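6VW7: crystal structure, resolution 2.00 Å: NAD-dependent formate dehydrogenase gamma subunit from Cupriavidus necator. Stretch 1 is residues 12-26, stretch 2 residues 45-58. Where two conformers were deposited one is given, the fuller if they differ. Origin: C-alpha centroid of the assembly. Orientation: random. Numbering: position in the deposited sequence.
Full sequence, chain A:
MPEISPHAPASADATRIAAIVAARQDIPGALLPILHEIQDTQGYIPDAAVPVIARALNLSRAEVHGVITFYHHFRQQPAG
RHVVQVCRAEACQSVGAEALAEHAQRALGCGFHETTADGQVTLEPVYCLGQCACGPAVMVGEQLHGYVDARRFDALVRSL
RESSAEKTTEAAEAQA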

ATOM      1  N   ALA A  12     -12.152 -28.525  11.213  1.00 60.65           N
ATOM      2  CA  ALA A  12     -10.741 -28.191  11.389  1.00 57.66           C
ATOM      3  C   ALA A  12      -9.958 -29.439  11.778  1.00 54.26           C
ATOM      4  O   ALA A  12     -10.404 -30.239  12.600  1.00 55.97           O
ATOM      5  CB  ALA A  12     -10.565 -27.097  12.433  1.00 56.39           C
ATOM      6  N   ASP A  13      -8.783 -29.596  11.173  1.00 52.62           N
ATOM      7  CA  ASP A  13      -7.976 -30.811  11.289  1.00 47.36           C
ATOM      8  C   ASP A  13      -6.950 -30.608  12.399  1.00 40.11           C
ATOM      9  O   ASP A  13      -5.893 -30.008  12.183  1.00 38.65           O
ATOM     10  CB  ASP A  13      -7.307 -31.126   9.955  1.00 49.59           C
ATOM     11  CG  ASP A  13      -6.656 -32.495   9.929  1.00 53.37           C
ATOM     12  OD1 ASP A  13      -6.142 -32.961  10.970  1.00 54.02           O
ATOM     13  OD2 ASP A  13      -6.656 -33.103   8.843  1.00 55.63           O
ATOM     14  N   ALA A  14      -7.256 -31.146  13.579  1.00 35.72           N
ATOM     15  CA  ALA A  14      -6.387 -30.972  14.735  1.00 33.78           C
ATOM     16  C   ALA A  14      -4.997 -31.542  14.482  1.00 31.23           C
ATOM     17  O   ALA A  14      -3.999 -30.936  14.880  1.00 30.52           O
ATOM     18  CB  ALA A  14      -7.021 -31.618  15.969  1.00 33.54           C
ATOM     19  N   THR A  15      -4.904 -32.709  13.820  1.00 33.50           N
ATOM     20  CA  THR A  15      -3.587 -33.294  13.567  1.00 32.85           C
ATOM     21  C   THR A  15      -2.757 -32.409  12.645  1.00 30.35           C
ATOM     22  O   THR A  15      -1.565 -32.191  12.886  1.00 29.85           O
ATOM     23  CB  THR A  15      -3.713 -34.709  12.973  1.00 32.94           C
ATOM     24  OG1 THR A  15      -4.588 -35.512  13.772  1.00 35.50           O
ATOM     25  CG2 THR A  15      -2.362 -35.391  12.933  1.00 34.15           C
ATOM     26  N   ARG A  16      -3.365 -31.890  11.577  1.00 31.28           N
ATOM     27  CA  ARG A  16      -2.626 -30.997  10.694  1.00 32.45           C
ATOM     28  C   ARG A  16      -2.211 -29.719  11.417  1.00 31.24           C
ATOM     29  O   ARG A  16      -1.124 -29.189  11.157  1.00 27.85           O
ATOM     30  CB  ARG A  16      -3.457 -30.680   9.443  1.00 40.34           C
ATOM     31  CG  ARG A  16      -3.540 -31.872   8.458  1.00 50.32           C
ATOM     32  CD  ARG A  16      -3.266 -31.452   7.000  1.00 54.53           C
ATOM     33  NE  ARG A  16      -2.646 -30.123   6.923  1.00 56.94           N
ATOM     34  CZ  ARG A  16      -2.295 -29.523   5.787  1.00 56.86           C
ATOM     35  NH1 ARG A  16      -2.492 -30.132   4.620  1.00 57.45           N
ATOM     36  NH2 ARG A  16      -1.733 -28.323   5.822  1.00 52.97           N
ATOM     37  N   ILE A  17      -3.045 -29.223  12.339  1.00 29.48           N
ATOM     38  CA  ILE A  17      -2.676 -28.026  13.104  1.00 27.50           C
ATOM     39  C   ILE A  17      -1.409 -28.273  13.918  1.00 29.28           C
ATOM     40  O   ILE A  17      -0.515 -27.419  13.973  1.00 28.96           O
ATOM     41  CB  ILE A  17      -3.841 -27.576  14.004  1.00 30.37           C
ATOM     42  CG1 ILE A  17      -4.970 -26.977  13.164  1.00 31.01           C
ATOM     43  CG2 ILE A  17      -3.364 -26.541  15.042  1.00 31.28           C
ATOM     44  CD1 ILE A  17      -6.268 -26.732  13.959  1.00 32.49           C
ATOM     45  N   ALA A  18      -1.302 -29.454  14.543  1.00 29.66           N
ATOM     46  CA  ALA A  18      -0.103 -29.770  15.313  1.00 30.53           C
ATOM     47  C   ALA A  18       1.136 -29.795  14.422  1.00 29.03           C
ATOM     48  O   ALA A  18       2.216 -29.355  14.830  1.00 27.63           O
ATOM     49  CB  ALA A  18      -0.282 -31.115  16.025  1.00 34.67           C
ATOM     50  N   ALA A  19       1.000 -30.318  13.203  1.00 28.86           N
ATOM     51  CA  ALA A  19       2.131 -30.345  12.277  1.00 29.20           C
ATOM     52  C   ALA A  19       2.490 -28.946  11.802  1.00 27.19           C
ATOM     53  O   ALA A  19       3.673 -28.618  11.649  1.00 26.92           O
ATOM     54  CB  ALA A  19       1.811 -31.233  11.075  1.00 28.13           C
ATOM     55  N   ILE A  20       1.478 -28.140  11.484  1.00 25.94           N
ATOM     56  CA  ILE A  20       1.719 -26.759  11.082  1.00 27.81           C
ATOM     57  C   ILE A  20       2.542 -26.034  12.143  1.00 28.85           C
ATOM     58  O   ILE A  20       3.517 -25.324  11.837  1.00 26.11           O
ATOM     59  CB  ILE A  20       0.382 -26.037  10.829  1.00 30.43           C
ATOM     60  CG1 ILE A  20      -0.261 -26.484   9.504  1.00 31.84           C
ATOM     61  CG2 ILE A  20       0.563 -24.518  10.908  1.00 27.35           C
ATOM     62  CD1 ILE A  20      -1.724 -26.043   9.385  1.00 31.05           C
ATOM     63  N   VAL A  21       2.160 -26.212  13.407  1.00 27.73           N
ATOM     64  CA  VAL A  21       2.869 -25.575  14.517  1.00 26.61           C
ATOM     65  C   VAL A  21       4.285 -26.127  14.620  1.00 28.22           C
ATOM     66  O   VAL A  21       5.254 -25.373  14.773  1.00 28.42           O
ATOM     67  CB  VAL A  21       2.078 -25.793  15.821  1.00 29.25           C
ATOM     68  CG1 VAL A  21       2.882 -25.377  17.030  1.00 27.70           C
ATOM     69  CG2 VAL A  21       0.719 -25.088  15.768  1.00 25.77           C
ATOM     70  N   ALA A  22       4.424 -27.460  14.516  1.00 26.92           N
ATOM     71  CA  ALA A  22       5.723 -28.102  14.699  1.00 27.87           C
ATOM     72  C   ALA A  22       6.717 -27.705  13.614  1.00 28.87           C
ATOM     73  O   ALA A  22       7.924 -27.627  13.880  1.00 29.39           O
ATOM     74  CB  ALA A  22       5.565 -29.627  14.730  1.00 29.16           C
ATOM     75  N   ALA A  23       6.245 -27.498  12.384  1.00 26.11           N
ATOM     76  CA  ALA A  23       7.137 -27.079  11.307  1.00 27.28           C
ATOM     77  C   ALA A  23       7.635 -25.648  11.511  1.00 28.20           C
ATOM     78  O   ALA A  23       8.686 -25.275  10.972  1.00 26.67           O
ATOM     79  CB  ALA A  23       6.421 -27.175   9.958  1.00 26.47           C
ATOM     80  N   ARG A  24       6.898 -24.834  12.253  1.00 26.14           N
ATOM     81  CA  ARG A  24       7.213 -23.413  12.375  1.00 27.52           C
ATOM     82  C   ARG A  24       7.775 -23.035  13.736  1.00 27.90           C
ATOM     83  O   ARG A  24       8.103 -21.860  13.958  1.00 26.58           O
ATOM     84  CB  ARG A  24       5.965 -22.577  12.077  1.00 25.32           C
ATOM     85  CG  ARG A  24       5.574 -22.636  10.615  1.00 27.96           C
ATOM     86  CD  ARG A  24       4.215 -22.030  10.299  1.00 30.01           C
ATOM     87  NE  ARG A  24       3.984 -22.086   8.855  1.00 29.53           N
ATOM     88  CZ  ARG A  24       3.687 -23.204   8.199  1.00 28.06           C
ATOM     89  NH1 ARG A  24       3.561 -24.343   8.859  1.00 27.29           N
ATOM     90  NH2 ARG A  24       3.511 -23.182   6.889  1.00 28.93           N
ATOM     91  N   GLN A  25       7.925 -23.995  14.641  1.00 28.31           N
ATOM     92  CA  GLN A  25       8.069 -23.631  16.043  1.00 29.95           C
ATOM     93  C   GLN A  25       9.417 -22.980  16.353  1.00 29.14           C
ATOM     94  O   GLN A  25       9.554 -22.343  17.405  1.00 27.27           O
ATOM     95  CB  GLN A  25       7.830 -24.868  16.916  1.00 27.34           C
ATOM     96  CG  GLN A  25       8.878 -25.926  16.835  1.00 31.93           C
ATOM     97  CD  GLN A  25       8.588 -27.030  17.835  1.00 39.60           C
ATOM     98  OE1 GLN A  25       7.471 -27.542  17.883  1.00 46.27           O
ATOM     99  NE2 GLN A  25       9.554 -27.341  18.683  1.00 37.42           N
ATOM    100  N   ASP A  26      10.403 -23.096  15.460  1.00 27.13           N
ATOM    101  CA  ASP A  26      11.689 -22.440  15.661  1.00 28.70           C
ATOM    102  C   ASP A  26      11.875 -21.207  14.778  1.00 28.20           C
ATOM    103  O   ASP A  26      12.990 -20.692  14.680  1.00 29.50           O
ATOM    104  CB  ASP A  26      12.833 -23.427  15.429  1.00 31.37           C
ATOM    105  CG  ASP A  26      13.063 -24.348  16.628  1.00 36.81           C
ATOM    106  OD1 ASP A  26      12.371 -24.176  17.657  1.00 37.98           O
ATOM    107  OD2 ASP A  26      13.932 -25.242  16.541  1.00 39.05           O
ATOM    108  N   ILE A  45      -9.033 -20.096  13.320  1.00 34.86           N
ATOM    109  CA  ILE A  45      -8.154 -20.643  14.346  1.00 36.17           C
ATOM    110  C   ILE A  45      -9.041 -21.200  15.455  1.00 33.74           C
ATOM    111  O   ILE A  45      -9.623 -20.421  16.224  1.00 31.59           O
ATOM    112  CB  ILE A  45      -7.177 -19.592  14.886  1.00 36.64           C
ATOM    113  CG1 ILE A  45      -6.256 -19.106  13.762  1.00 37.39           C
ATOM    114  CG2 ILE A  45      -6.369 -20.154  16.054  1.00 36.94           C
ATOM    115  CD1 ILE A  45      -6.414 -17.672  13.500  1.00 38.63           C
ATOM    116  N   PRO A  46      -9.164 -22.522  15.586  1.00 32.55           N
ATOM    117  CA  PRO A  46     -10.040 -23.077  16.623  1.00 32.19           C
ATOM    118  C   PRO A  46      -9.444 -22.847  17.997  1.00 34.32           C
ATOM    119  O   PRO A  46      -8.222 -22.849  18.173  1.00 35.18           O
ATOM    120  CB  PRO A  46     -10.097 -24.574  16.295  1.00 33.51           C
ATOM    121  CG  PRO A  46      -9.296 -24.763  15.021  1.00 31.96           C
ATOM    122  CD  PRO A  46      -8.433 -23.572  14.848  1.00 31.79           C
ATOM    123  N   ASP A  47     -10.331 -22.668  18.983  1.00 37.31           N
ATOM    124  CA  ASP A  47      -9.880 -22.500  20.362  1.00 38.18           C
ATOM    125  C   ASP A  47      -8.977 -23.650  20.786  1.00 35.97           C
ATOM    126  O   ASP A  47      -8.027 -23.455  21.555  1.00 35.39           O
ATOM    127  CB  ASP A  47     -11.085 -22.405  21.302  1.00 43.59           C
ATOM    128  CG  ASP A  47     -11.701 -21.005  21.346  1.00 48.59           C
ATOM    129  OD1 ASP A  47     -11.092 -20.032  20.838  1.00 47.17           O
ATOM    130  OD2 ASP A  47     -12.824 -20.894  21.886  1.00 51.55           O
ATOM    131  N   ALA A  48      -9.261 -24.861  20.298  1.00 34.43           N
ATOM    132  CA  ALA A  48      -8.477 -26.022  20.695  1.00 36.44           C
ATOM    133  C   ALA A  48      -7.049 -25.981  20.164  1.00 33.84           C
ATOM    134  O   ALA A  48      -6.214 -26.759  20.633  1.00 36.03           O
ATOM    135  CB  ALA A  48      -9.161 -27.313  20.233  1.00 38.77           C
ATOM    136  N   ALA A  49      -6.737 -25.103  19.213  1.00 31.22           N
ATOM    137  CA  ALA A  49      -5.357 -24.995  18.763  1.00 29.22           C
ATOM    138  C   ALA A  49      -4.492 -24.183  19.716  1.00 31.27           C
ATOM    139  O   ALA A  49      -3.262 -24.319  19.688  1.00 31.42           O
ATOM    140  CB  ALA A  49      -5.295 -24.364  17.375  1.00 28.16           C
ATOM    141  N   VAL A  50      -5.096 -23.314  20.530  1.00 31.13           N
ATOM    142  CA  VAL A  50      -4.300 -22.403  21.358  1.00 30.08           C
ATOM    143  C   VAL A  50      -3.356 -23.152  22.295  1.00 32.26           C
ATOM    144  O   VAL A  50      -2.163 -22.808  22.332  1.00 30.19           O
ATOM    145  CB  VAL A  50      -5.219 -21.412  22.087  1.00 31.47           C
ATOM    146  CG1 VAL A  50      -4.412 -20.549  23.071  1.00 33.25           C
ATOM    147  CG2 VAL A  50      -5.941 -20.535  21.052  1.00 29.42           C
ATOM    148  N   PRO A  51      -3.791 -24.185  23.036  1.00 35.42           N
ATOM    149  CA  PRO A  51      -2.822 -24.899  23.885  1.00 36.44           C
ATOM    150  C   PRO A  51      -1.674 -25.502  23.098  1.00 36.69           C
ATOM    151  O   PRO A  51      -0.543 -25.550  23.596  1.00 36.87           O
ATOM    152  CB  PRO A  51      -3.681 -25.972  24.575  1.00 39.44           C
ATOM    153  CG  PRO A  51      -5.068 -25.417  24.537  1.00 40.07           C
ATOM    154  CD  PRO A  51      -5.155 -24.715  23.221  1.00 36.66           C
ATOM    155  N   VAL A  52      -1.937 -25.973  21.879  1.00 34.63           N
ATOM    156  CA  VAL A  52      -0.874 -26.559  21.070  1.00 36.28           C
ATOM    157  C   VAL A  52       0.140 -25.491  20.679  1.00 31.88           C
ATOM    158  O   VAL A  52       1.357 -25.687  20.793  1.00 29.49           O
ATOM    159  CB  VAL A  52      -1.477 -27.245  19.829  1.00 36.46           C
ATOM    160  CG1 VAL A  52      -0.376 -27.791  18.918  1.00 35.30           C
ATOM    161  CG2 VAL A  52      -2.452 -28.322  20.258  1.00 35.79           C
ATOM    162  N   ILE A  53      -0.351 -24.345  20.217  1.00 29.87           N
ATOM    163  CA  ILE A  53       0.539 -23.244  19.866  1.00 30.33           C
ATOM    164  C   ILE A  53       1.326 -22.795  21.092  1.00 29.83           C
ATOM    165  O   ILE A  53       2.557 -22.695  21.054  1.00 30.43           O
ATOM    166  CB  ILE A  53      -0.272 -22.083  19.266  1.00 29.88           C
ATOM    167  CG1 ILE A  53      -0.969 -22.526  17.978  1.00 29.46           C
ATOM    168  CG2 ILE A  53       0.603 -20.831  19.083  1.00 27.98           C
ATOM    169  CD1 ILE A  53      -2.176 -21.671  17.618  1.00 30.49           C
ATOM    170  N   ALA A  54       0.625 -22.581  22.210  1.00 28.75           N
ATOM    171  CA  ALA A  54       1.260 -22.061  23.419  1.00 30.99           C
ATOM    172  C   ALA A  54       2.419 -22.943  23.858  1.00 34.57           C
ATOM    173  O   ALA A  54       3.524 -22.449  24.113  1.00 34.12           O
ATOM    174  CB  ALA A  54       0.229 -21.930  24.541  1.00 32.65           C
ATOM    175  N   ARG A  55       2.184 -24.263  23.943  1.00 36.30           N
ATOM    176  CA  ARG A  55       3.231 -25.185  24.368  1.00 38.10           C
ATOM    177  C   ARG A  55       4.434 -25.139  23.432  1.00 38.22           C
ATOM    178  O   ARG A  55       5.582 -25.147  23.888  1.00 38.97           O
ATOM    179  CB  ARG A  55       2.671 -26.609  24.458  1.00 42.37           C
ATOM    180  CG  ARG A  55       3.722 -27.679  24.632  1.00 45.32           C
ATOM    181  CD  ARG A  55       3.107 -28.971  25.166  1.00 49.65           C
ATOM    182  NE  ARG A  55       4.021 -30.105  25.026  1.00 52.78           N
ATOM    183  CZ  ARG A  55       3.949 -31.219  25.745  1.00 57.57           C
ATOM    184  NH1 ARG A  55       3.008 -31.352  26.672  1.00 59.71           N
ATOM    185  NH2 ARG A  55       4.822 -32.201  25.544  1.00 59.44           N
ATOM    186  N   ALA A  56       4.198 -25.138  22.120  1.00 36.02           N
ATOM    187  CA  ALA A  56       5.321 -25.216  21.192  1.00 35.71           C
ATOM    188  C   ALA A  56       6.176 -23.948  21.212  1.00 33.57           C
ATOM    189  O   ALA A  56       7.395 -24.028  21.023  1.00 32.96           O
ATOM    190  CB  ALA A  56       4.819 -25.484  19.783  1.00 34.38           C
ATOM    191  N   LEU A  57       5.569 -22.784  21.419  1.00 34.40           N
ATOM    192  CA  LEU A  57       6.293 -21.515  21.428  1.00 33.83           C
ATOM    193  C   LEU A  57       6.694 -21.058  22.829  1.00 37.55           C
ATOM    194  O   LEU A  57       7.214 -19.940  22.982  1.00 36.54           O
ATOM    195  CB  LEU A  57       5.447 -20.425  20.760  1.00 30.94           C
ATOM    196  CG  LEU A  57       4.928 -20.728  19.340  1.00 31.74           C
ATOM    197  CD1 LEU A  57       4.323 -19.449  18.739  1.00 29.48           C
ATOM    198  CD2 LEU A  57       6.008 -21.294  18.417  1.00 32.06           C
ATOM    199  N   ASN A  58       6.463 -21.884  23.848  1.00 40.88           N
ATOM    200  CA  ASN A  58       6.716 -21.511  25.240  0.78 42.13           C
ATOM    201  C   ASN A  58       6.065 -20.165  25.559  1.00 39.50           C
ATOM    202  O   ASN A  58       6.679 -19.261  26.130  1.00 38.81           O
ATOM    203  CB  ASN A  58       8.218 -21.500  25.549  0.78 44.90           C
ATOM    204  CG  ASN A  58       8.515 -21.394  27.050  0.78 48.27           C
ATOM    205  OD1 ASN A  58       7.722 -21.826  27.893  0.78 50.92           O
ATOM    206  ND2 ASN A  58       9.666 -20.818  27.385  0.78 49.08           N
TER
HETATM  207  O   HOH W   1       9.936 -22.821  19.973  1.00 44.87           O

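A helix in each stretch runs side by side with the other in the same direction, 22° apart, the axes approach to 9.8 Å, and no direct hydrogen bond joins the stretches; the polar link is a single water, whose O lies 2.6 Å from Q25 O and 3.0 Å from A56 O, donating to both. The example illustrates a general rule: helices whose backbone groups are already engaged along their own axes associate through the fit of apolar side chains.

V21 lies at the heart of the contact, which buries 433 Å² over both sides. Its chi1 of 170° (t) sends CG1 to within 3.4 Å of A56 CB, the single methyl that A56 points toward the other stretch, while CG2 rests 3.8 Å from I53 CG1. One turn earlier, I17 touches two partners: CG2 lies 3.7 Å from A49 CB, and CD1 reaches P46 CG at 3.8 Å. I17, V21, A49 and I53 are buried, and their aliphatic side chains suit a seam without polar partners. The same proline carbon receives A12 CB at 3.7 Å, extending the seam beyond the helix, whose first turn is capped by D13 OD1 accepting from R16 N (3.0 Å).

Toward the solvent, V52 CG1 lies 4.1 Å from A18 CA and 4.4 Å from A18 CB. At the far end, L57 CD2 packs 3.8 Å from Q25 O.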